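Local structure of nuclear and cytoplasmic polyadenylated RNA-binding protein PUB1 (Saccharomyces cerevisiae, 3MD1) at residues A[13-19]-A[30-34]; A[21-25]-A[59-63]; A[56-60]-A[74-78]. The protein binds polyadenylated RNA, with a preference for poly(U), and also T-rich single-stranded DNA, this chain being the second of its RNA recognition motif (RRM) domains. All coordinates share one frame. Residue numbers count along the deposited sequence, not the author numbering.

Contact 1. Residues A[13-19]-A[30-34]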
loop_
_atom_site.group_PDB
_atom_site.type_symbol
_atom_site.label_atom_id
_atom_site.label_comp_id
_atom_site.label_asym_id
_atom_site.label_seq_id
_atom_site.Cartn_x
_atom_site.Cartn_y
_atom_site.Cartn_z
ATOM N N VAL A 13 -11.289 -1.902 0.816
ATOM C CA VAL A 13 -10.384 -0.902 0.260
ATOM C C VAL A 13 -10.104 -1.236 -1.199
ATOM O O VAL A 13 -9.536 -2.288 -1.504
ATOM C CB VAL A 13 -9.058 -0.799 1.063
ATOM C CG1 VAL A 13 -8.030 0.024 0.306
ATOM C CG2 VAL A 13 -9.318 -0.183 2.446
ATOM N N ASP A 14 -10.536 -0.353 -2.097
ATOM C CA ASP A 14 -10.251 -0.517 -3.520
ATOM C C ASP A 14 -9.084 0.382 -3.934
ATOM O O ASP A 14 -8.500 1.078 -3.090
ATOM C CB ASP A 14 -11.505 -0.241 -4.372
ATOM C CG ASP A 14 -12.134 1.110 -4.088
ATOM O OD1 ASP A 14 -11.539 1.946 -3.361
ATOM O OD2 ASP A 14 -13.250 1.344 -4.600
ATOM N N ASP A 15 -8.734 0.352 -5.221
ATOM C CA ASP A 15 -7.615 1.149 -5.724
ATOM C C ASP A 15 -7.785 2.623 -5.377
ATOM O O ASP A 15 -6.846 3.260 -4.915
ATOM C CB ASP A 15 -7.463 0.997 -7.240
ATOM C CG ASP A 15 -6.833 -0.324 -7.643
ATOM O OD1 ASP A 15 -6.266 -1.009 -6.766
ATOM O OD2 ASP A 15 -6.901 -0.670 -8.847
ATOM N N GLU A 16 -8.992 3.148 -5.591
ATOM C CA GLU A 16 -9.293 4.555 -5.304
ATOM C C GLU A 16 -8.999 4.932 -3.850
ATOM O O GLU A 16 -8.358 5.951 -3.583
ATOM C CB GLU A 16 -10.745 4.882 -5.659
ATOM C CG GLU A 16 -11.124 6.352 -5.520
ATOM C CD GLU A 16 -12.611 6.584 -5.714
ATOM O OE1 GLU A 16 -13.114 7.637 -5.271
ATOM O OE2 GLU A 16 -13.279 5.710 -6.308
ATOM N N THR A 17 -9.462 4.097 -2.920
ATOM C CA THR A 17 -9.240 4.310 -1.491
ATOM C C THR A 17 -7.750 4.284 -1.127
ATOM O O THR A 17 -7.247 5.178 -0.431
ATOM C CB THR A 17 -10.068 3.300 -0.642
ATOM O OG1 THR A 17 -11.467 3.466 -0.943
ATOM C CG2 THR A 17 -9.850 3.539 0.855
ATOM N N LEU A 18 -7.038 3.274 -1.622
ATOM C CA LEU A 18 -5.608 3.150 -1.349
ATOM C C LEU A 18 -4.822 4.335 -1.922
ATOM O O LEU A 18 -4.015 4.947 -1.222
ATOM C CB LEU A 18 -5.059 1.816 -1.863
ATOM C CG LEU A 18 -3.546 1.649 -1.675
ATOM C CD1 LEU A 18 -3.145 1.553 -0.188
ATOM C CD2 LEU A 18 -3.030 0.463 -2.480
ATOM N N ARG A 19 -5.091 4.678 -3.182
ATOM C CA ARG A 19 -4.414 5.813 -3.832
ATOM C C ARG A 19 -4.635 7.127 -3.107
ATOM O O ARG A 19 -3.692 7.893 -2.919
ATOM C CB ARG A 19 -4.850 5.943 -5.284
ATOM C CG ARG A 19 -4.261 4.873 -6.163
ATOM C CD ARG A 19 -5.103 4.664 -7.385
ATOM N NE ARG A 19 -4.582 3.559 -8.175
ATOM C CZ ARG A 19 -5.187 3.029 -9.229
ATOM N NH1 ARG A 19 -6.366 3.496 -9.633
ATOM N NH2 ARG A 19 -4.611 2.021 -9.874
ATOM N N SER A 30 2.138 5.695 -7.986
ATOM C CA SER A 30 0.989 4.821 -8.224
ATOM C C SER A 30 0.651 3.963 -7.010
ATOM O O SER A 30 1.463 3.818 -6.094
ATOM C CB SER A 30 1.286 3.909 -9.422
ATOM O OG SER A 30 2.508 3.215 -9.213
ATOM N N GLY A 31 -0.554 3.399 -7.007
ATOM C CA GLY A 31 -0.960 2.414 -5.993
ATOM C C GLY A 31 -1.909 1.363 -6.546
ATOM O O GLY A 31 -2.718 1.662 -7.427
ATOM N N HIS A 32 -1.805 0.129 -6.044
ATOM C CA HIS A 32 -2.677 -0.983 -6.481
ATOM C C HIS A 32 -3.051 -1.899 -5.330
ATOM O O HIS A 32 -2.188 -2.314 -4.549
ATOM C CB HIS A 32 -1.987 -1.868 -7.529
ATOM C CG HIS A 32 -1.652 -1.169 -8.797
ATOM N ND1 HIS A 32 -0.419 -0.597 -9.026
ATOM C CD2 HIS A 32 -2.380 -0.963 -9.918
ATOM C CE1 HIS A 32 -0.406 -0.059 -10.231
ATOM N NE2 HIS A 32 -1.580 -0.275 -10.797
ATOM N N VAL A 33 -4.332 -2.245 -5.246
ATOM C CA VAL A 33 -4.774 -3.268 -4.312
ATOM C C VAL A 33 -4.721 -4.611 -5.017
ATOM O O VAL A 33 -5.245 -4.747 -6.127
ATOM C CB VAL A 33 -6.217 -3.016 -3.800
ATOM C CG1 VAL A 33 -6.688 -4.164 -2.937
ATOM C CG2 VAL A 33 -6.295 -1.728 -3.019
ATOM N N MET A 34 -4.091 -5.595 -4.379
ATOM C CA MET A 34 -4.037 -6.959 -4.914
ATOM C C MET A 34 -5.324 -7.729 -4.703
ATOM O O MET A 34 -5.940 -7.684 -3.641
ATOM C CB MET A 34 -2.873 -7.745 -4.315
ATOM C CG MET A 34 -1.553 -7.069 -4.509
ATOM S SD MET A 34 -1.292 -6.711 -6.240
ATOM C CE MET A 34 -0.997 -8.366 -6.834
HETATM O O HOH W 1 -7.793 -3.753 -7.228
#

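Contact 2. Residues A[21-25]-A[59-63]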
loop_
_atom_site.group_PDB
_atom_site.type_symbol
_atom_site.label_atom_id
_atom_site.label_comp_id
_atom_site.label_asym_id
_atom_site.label_seq_id
_atom_site.Cartn_x
_atom_site.Cartn_y
_atom_site.Cartn_z
ATOM N N ALA A 21 -5.051 7.594 -0.035
ATOM C CA ALA A 21 -4.304 7.587 1.224
ATOM C C ALA A 21 -2.831 7.946 1.031
ATOM O O ALA A 21 -2.191 8.428 1.971
ATOM C CB ALA A 21 -4.447 6.246 1.920
ATOM N N PHE A 22 -2.302 7.750 -0.180
ATOM C CA PHE A 22 -0.872 8.001 -0.448
ATOM C C PHE A 22 -0.528 9.043 -1.522
ATOM O O PHE A 22 0.637 9.444 -1.621
ATOM C CB PHE A 22 -0.148 6.679 -0.759
ATOM C CG PHE A 22 -0.049 5.749 0.421
ATOM C CD1 PHE A 22 -1.082 4.859 0.709
ATOM C CD2 PHE A 22 1.085 5.758 1.242
ATOM C CE1 PHE A 22 -1.000 3.986 1.800
ATOM C CE2 PHE A 22 1.175 4.901 2.338
ATOM C CZ PHE A 22 0.128 4.003 2.616
ATOM N N LYS A 23 -1.540 9.437 -2.310
ATOM C CA LYS A 23 -1.456 10.340 -3.483
ATOM C C LYS A 23 -0.539 11.557 -3.322
ATOM O O LYS A 23 0.171 11.955 -4.255
ATOM C CB LYS A 23 -2.861 10.887 -3.810
ATOM C CG LYS A 23 -3.572 10.248 -4.979
ATOM C CD LYS A 23 -4.415 11.269 -5.750
ATOM C CE LYS A 23 -5.849 11.413 -5.231
ATOM N NZ LYS A 23 -5.958 12.234 -3.993
ATOM N N ASP A 24 -0.575 12.160 -2.142
ATOM C CA ASP A 24 0.057 13.459 -1.942
ATOM C C ASP A 24 1.458 13.419 -1.332
ATOM O O ASP A 24 2.090 14.455 -1.130
ATOM C CB ASP A 24 -0.878 14.371 -1.149
ATOM C CG ASP A 24 -2.195 14.619 -1.870
ATOM O OD1 ASP A 24 -2.173 14.975 -3.070
ATOM O OD2 ASP A 24 -3.259 14.452 -1.239
ATOM N N PHE A 25 1.957 12.223 -1.047
ATOM C CA PHE A 25 3.307 12.101 -0.534
ATOM C C PHE A 25 4.326 12.407 -1.618
ATOM O O PHE A 25 4.126 12.006 -2.775
ATOM C CB PHE A 25 3.539 10.706 0.038
ATOM C CG PHE A 25 2.935 10.519 1.394
ATOM C CD1 PHE A 25 3.606 10.951 2.531
ATOM C CD2 PHE A 25 1.692 9.907 1.545
ATOM C CE1 PHE A 25 3.039 10.796 3.795
ATOM C CE2 PHE A 25 1.133 9.730 2.811
ATOM C CZ PHE A 25 1.810 10.188 3.938
ATOM N N ALA A 59 7.208 8.040 3.650
ATOM C CA ALA A 59 5.776 7.769 3.527
ATOM C C ALA A 59 5.417 6.542 4.354
ATOM O O ALA A 59 4.411 6.516 5.071
ATOM C CB ALA A 59 5.395 7.578 2.087
ATOM N N MET A 60 6.257 5.519 4.255
ATOM C CA MET A 60 6.104 4.332 5.084
ATOM C C MET A 60 6.055 4.703 6.563
ATOM O O MET A 60 5.167 4.267 7.290
ATOM C CB MET A 60 7.243 3.351 4.828
ATOM C CG MET A 60 7.334 2.242 5.856
ATOM S SD MET A 60 8.265 0.784 5.326
ATOM C CE MET A 60 9.746 1.518 4.603
ATOM N N ASP A 61 7.021 5.505 7.009
ATOM C CA ASP A 61 7.129 5.798 8.433
ATOM C C ASP A 61 5.970 6.678 8.898
ATOM O O ASP A 61 5.412 6.483 9.973
ATOM C CB ASP A 61 8.514 6.393 8.775
ATOM C CG ASP A 61 9.647 5.383 8.554
ATOM O OD1 ASP A 61 9.406 4.160 8.716
ATOM O OD2 ASP A 61 10.783 5.802 8.209
ATOM N N SER A 62 5.583 7.599 8.034
ATOM C CA SER A 62 4.458 8.479 8.284
ATOM C C SER A 62 3.130 7.738 8.458
ATOM O O SER A 62 2.321 8.099 9.314
ATOM C CB SER A 62 4.354 9.438 7.101
ATOM O OG SER A 62 3.701 10.612 7.460
ATOM N N MET A 63 2.923 6.699 7.654
ATOM C CA MET A 63 1.665 5.946 7.607
ATOM C C MET A 63 1.655 4.637 8.398
ATOM O O MET A 63 0.610 3.996 8.525
ATOM C CB MET A 63 1.268 5.661 6.144
ATOM C CG MET A 63 1.007 6.922 5.330
ATOM S SD MET A 63 -0.413 7.878 5.921
ATOM C CE MET A 63 -1.731 7.040 5.029
#

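Contact 3. Residues A[56-60]-A[74-78]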
loop_
_atom_site.group_PDB
_atom_site.type_symbol
_atom_site.label_atom_id
_atom_site.label_comp_id
_atom_site.label_asym_id
_atom_site.label_seq_id
_atom_site.Cartn_x
_atom_site.Cartn_y
_atom_site.Cartn_z
ATOM N N ALA A 56 9.907 7.232 -0.277
ATOM C CA ALA A 56 9.179 6.005 0.042
ATOM C C ALA A 56 9.346 5.653 1.531
ATOM O O ALA A 56 8.379 5.306 2.210
ATOM C CB ALA A 56 9.642 4.853 -0.851
ATOM N N GLN A 57 10.575 5.774 2.029
ATOM C CA GLN A 57 10.874 5.526 3.442
ATOM C C GLN A 57 10.050 6.435 4.353
ATOM O O GLN A 57 9.452 5.975 5.316
ATOM C CB GLN A 57 12.377 5.712 3.727
ATOM C CG GLN A 57 12.785 5.452 5.199
ATOM C CD GLN A 57 12.803 3.976 5.563
ATOM O OE1 GLN A 57 13.465 3.162 4.908
ATOM N NE2 GLN A 57 12.081 3.619 6.622
ATOM N N ASN A 58 10.008 7.725 4.035
ATOM C CA ASN A 58 9.242 8.657 4.861
ATOM C C ASN A 58 7.730 8.412 4.817
ATOM O O ASN A 58 7.055 8.560 5.828
ATOM C CB ASN A 58 9.545 10.103 4.481
ATOM C CG ASN A 58 10.971 10.507 4.807
ATOM O OD1 ASN A 58 11.592 9.976 5.731
ATOM N ND2 ASN A 58 11.485 11.480 4.058
ATOM N N ALA A 59 7.208 8.040 3.650
ATOM C CA ALA A 59 5.776 7.769 3.527
ATOM C C ALA A 59 5.417 6.542 4.354
ATOM O O ALA A 59 4.411 6.516 5.071
ATOM C CB ALA A 59 5.395 7.578 2.087
ATOM N N MET A 60 6.257 5.519 4.255
ATOM C CA MET A 60 6.104 4.332 5.084
ATOM C C MET A 60 6.055 4.703 6.563
ATOM O O MET A 60 5.167 4.267 7.290
ATOM C CB MET A 60 7.243 3.351 4.828
ATOM C CG MET A 60 7.334 2.242 5.856
ATOM S SD MET A 60 8.265 0.784 5.326
ATOM C CE MET A 60 9.746 1.518 4.603
ATOM N N ARG A 74 -0.097 -1.901 7.683
ATOM C CA ARG A 74 1.110 -2.661 8.019
ATOM C C ARG A 74 2.047 -2.592 6.838
ATOM O O ARG A 74 1.850 -3.286 5.845
ATOM C CB ARG A 74 0.769 -4.123 8.335
ATOM C CG ARG A 74 -0.179 -4.295 9.479
ATOM C CD ARG A 74 0.371 -3.724 10.751
ATOM N NE ARG A 74 -0.568 -3.922 11.855
ATOM C CZ ARG A 74 -0.602 -3.185 12.963
ATOM N NH1 ARG A 74 0.236 -2.166 13.134
ATOM N NH2 ARG A 74 -1.501 -3.459 13.906
ATOM N N ILE A 75 3.069 -1.764 6.942
ATOM C CA ILE A 75 3.826 -1.353 5.778
ATOM C C ILE A 75 5.271 -1.830 5.845
ATOM O O ILE A 75 5.910 -1.748 6.899
ATOM C CB ILE A 75 3.764 0.203 5.609
ATOM C CG1 ILE A 75 2.313 0.698 5.649
ATOM C CG2 ILE A 75 4.400 0.617 4.291
ATOM C CD1 ILE A 75 2.183 2.227 5.709
ATOM N N ASN A 76 5.773 -2.341 4.724
ATOM C CA ASN A 76 7.186 -2.694 4.605
ATOM C C ASN A 76 7.673 -2.495 3.182
ATOM O O ASN A 76 6.880 -2.221 2.283
ATOM C CB ASN A 76 7.454 -4.123 5.099
ATOM C CG ASN A 76 6.634 -5.166 4.365
ATOM O OD1 ASN A 76 5.659 -5.683 4.898
ATOM N ND2 ASN A 76 7.034 -5.488 3.144
ATOM N N TRP A 77 8.986 -2.596 2.986
ATOM C CA TRP A 77 9.545 -2.587 1.642
ATOM C C TRP A 77 8.988 -3.778 0.871
ATOM O O TRP A 77 8.938 -4.894 1.394
ATOM C CB TRP A 77 11.079 -2.658 1.699
ATOM C CG TRP A 77 11.686 -1.384 2.182
ATOM C CD1 TRP A 77 12.330 -1.178 3.372
ATOM C CD2 TRP A 77 11.700 -0.125 1.494
ATOM N NE1 TRP A 77 12.740 0.131 3.466
ATOM C CE2 TRP A 77 12.372 0.800 2.329
ATOM C CE3 TRP A 77 11.207 0.314 0.255
ATOM C CZ2 TRP A 77 12.567 2.139 1.963
ATOM C CZ3 TRP A 77 11.401 1.649 -0.116
ATOM C CH2 TRP A 77 12.074 2.546 0.743
ATOM N N ALA A 78 8.554 -3.539 -0.361
ATOM C CA ALA A 78 8.113 -4.633 -1.224
ATOM C C ALA A 78 9.232 -5.665 -1.384
ATOM O O ALA A 78 10.407 -5.316 -1.552
ATOM C CB ALA A 78 7.666 -4.104 -2.574
#

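Contact 1. Residues A[13-19]-A[30-34]
Two polar side chains of the helix serve the backbone of the strand it packs against. Val33 N donates to Asp15 OD1 at 2.8 Å with an almost straight angle of 176°, and one water bridges Asp15 OD1 (3.2 Å) and Val33 O (2.9 Å), donating to both. Gly31 O is taken up by Arg19, through NE (2.8 Å, 148°) and more weakly through NH2 (3.1 Å, 131°). Asp14, at the N-cap, turns away; its OD1 accepts from Thr17 N (3.0 Å), capping the helix start, and from Thr17 OG1 (2.9 Å). In addition, Val33 points toward the helix, its CG2 3.9 Å from Leu18 CB and 4.1 Å from Val13 CG1. The axes of 15-19 and 30-34 approach to 7.2 Å at 134°, so these segments, on the first helix and an outermost strand of the RRM sheet, cross obliquely. The opposite edge of that strand bonds to 45-50, where His32 pairs with Phe47, while Val13 and Thr17 reach Leu68 of strand 67-68.

Contact 2. Residues A[21-25]-A[59-63]
Residues 21-25 take the chain from the end region of the first helix through a type I beta turn, Phe22 to Phe25, closed by Phe25 N to Phe22 O at 3.1 Å. Residues 59-63 remain helical, Met63 N bonding to Ala59 O at 3.0 Å, and the closest CA pair is Phe25 with Ala59, 6.4 Å apart. The turn directs Phe25 toward the second helix: Ala59 CB sits over its ring face, 4.1 Å from the centroid and 24° off the normal, a CH-pi contact. In the beta-alpha-beta-beta-alpha-beta fold of the RRM, both helices pack on one sheet face, and this contact joins their C-terminal end regions; Phe22 also touches Val6 and Val48. Met63 makes Met-aromatic contacts with both rings, its SD 5.3 Å from the Phe22 centroid and, at the ring edge, 4.9 Å from that of Phe25. Its CG is 3.6 Å from Phe22 CE2 and Phe25 CZ, and its CE, over the Phe22 face, is 3.4 Å from Ala21 O.

Contact 3. Residues A[56-60]-A[74-78]
Sulfur and methyl contacts with an indole dominate this interface. Met60 leaves the helix sideways, but its end bends in to the strand, and its CE stands over the five-membered ring of Trp77, 3.7 Å from the centroid and 21° off the normal, geometry that fits a CH-pi contact. The sulfur follows in a Met-aromatic contact, with SD 4.9 Å from the same centroid. Met60 is the residue most covered here, losing 102 Å² to the strand.

Purely apolar packing extends the contact in two directions. Met60 CG meets Ile75 CG2 at 3.7 Å where the backbones are nearest (Met60 CA to Ile75 CA, 6.2 Å), and Ala56 CB touches Trp77 CH2 at 3.7 Å one helical turn earlier.

The polar side chains Gln57 and Asn76 lie at the margin. Gln57 OE1 lies near the plane of the indole, 3.2 Å from Trp77 CZ2, while Gln57 NE2 is hydrogen-bonded to Asp61. On the strand, Asn76 ND2 donates to Trp77 O at 2.7 Å.

The axes of 56-60 and 74-77 meet at 162° and 9.2 Å, so this part of the second RRM helix runs nearly antiparallel to the last strand. That strand pairs with 2-7, Asn76 bonding to Phe5; Met60 also touches Leu4, and Ala56 reaches Phe2 and Phe50.

Overall arrangement
From the N terminus, strand 2-7 leads into helix 15-22, and contact 1 closes the short path from that helix to strand 28-35, an outermost strand of the sheet. Contact 2 opens in the following segment 21-25 and spans 33 intervening residues to helix 53-63, so it crosses contact 1. Contact 3 follows contact 1 in series: it begins on the helix where contact 2 ends, sharing Ala59 and Met60, and returns to strand 71-77. Contacts 2 and 3 touch, Met63 CB lying 3.6 Å from Ile75 CD1, whereas the centres of contacts 1 and 3 are about 15 Å apart. Together they join strand, helix, helix and strand across one RRM sheet face.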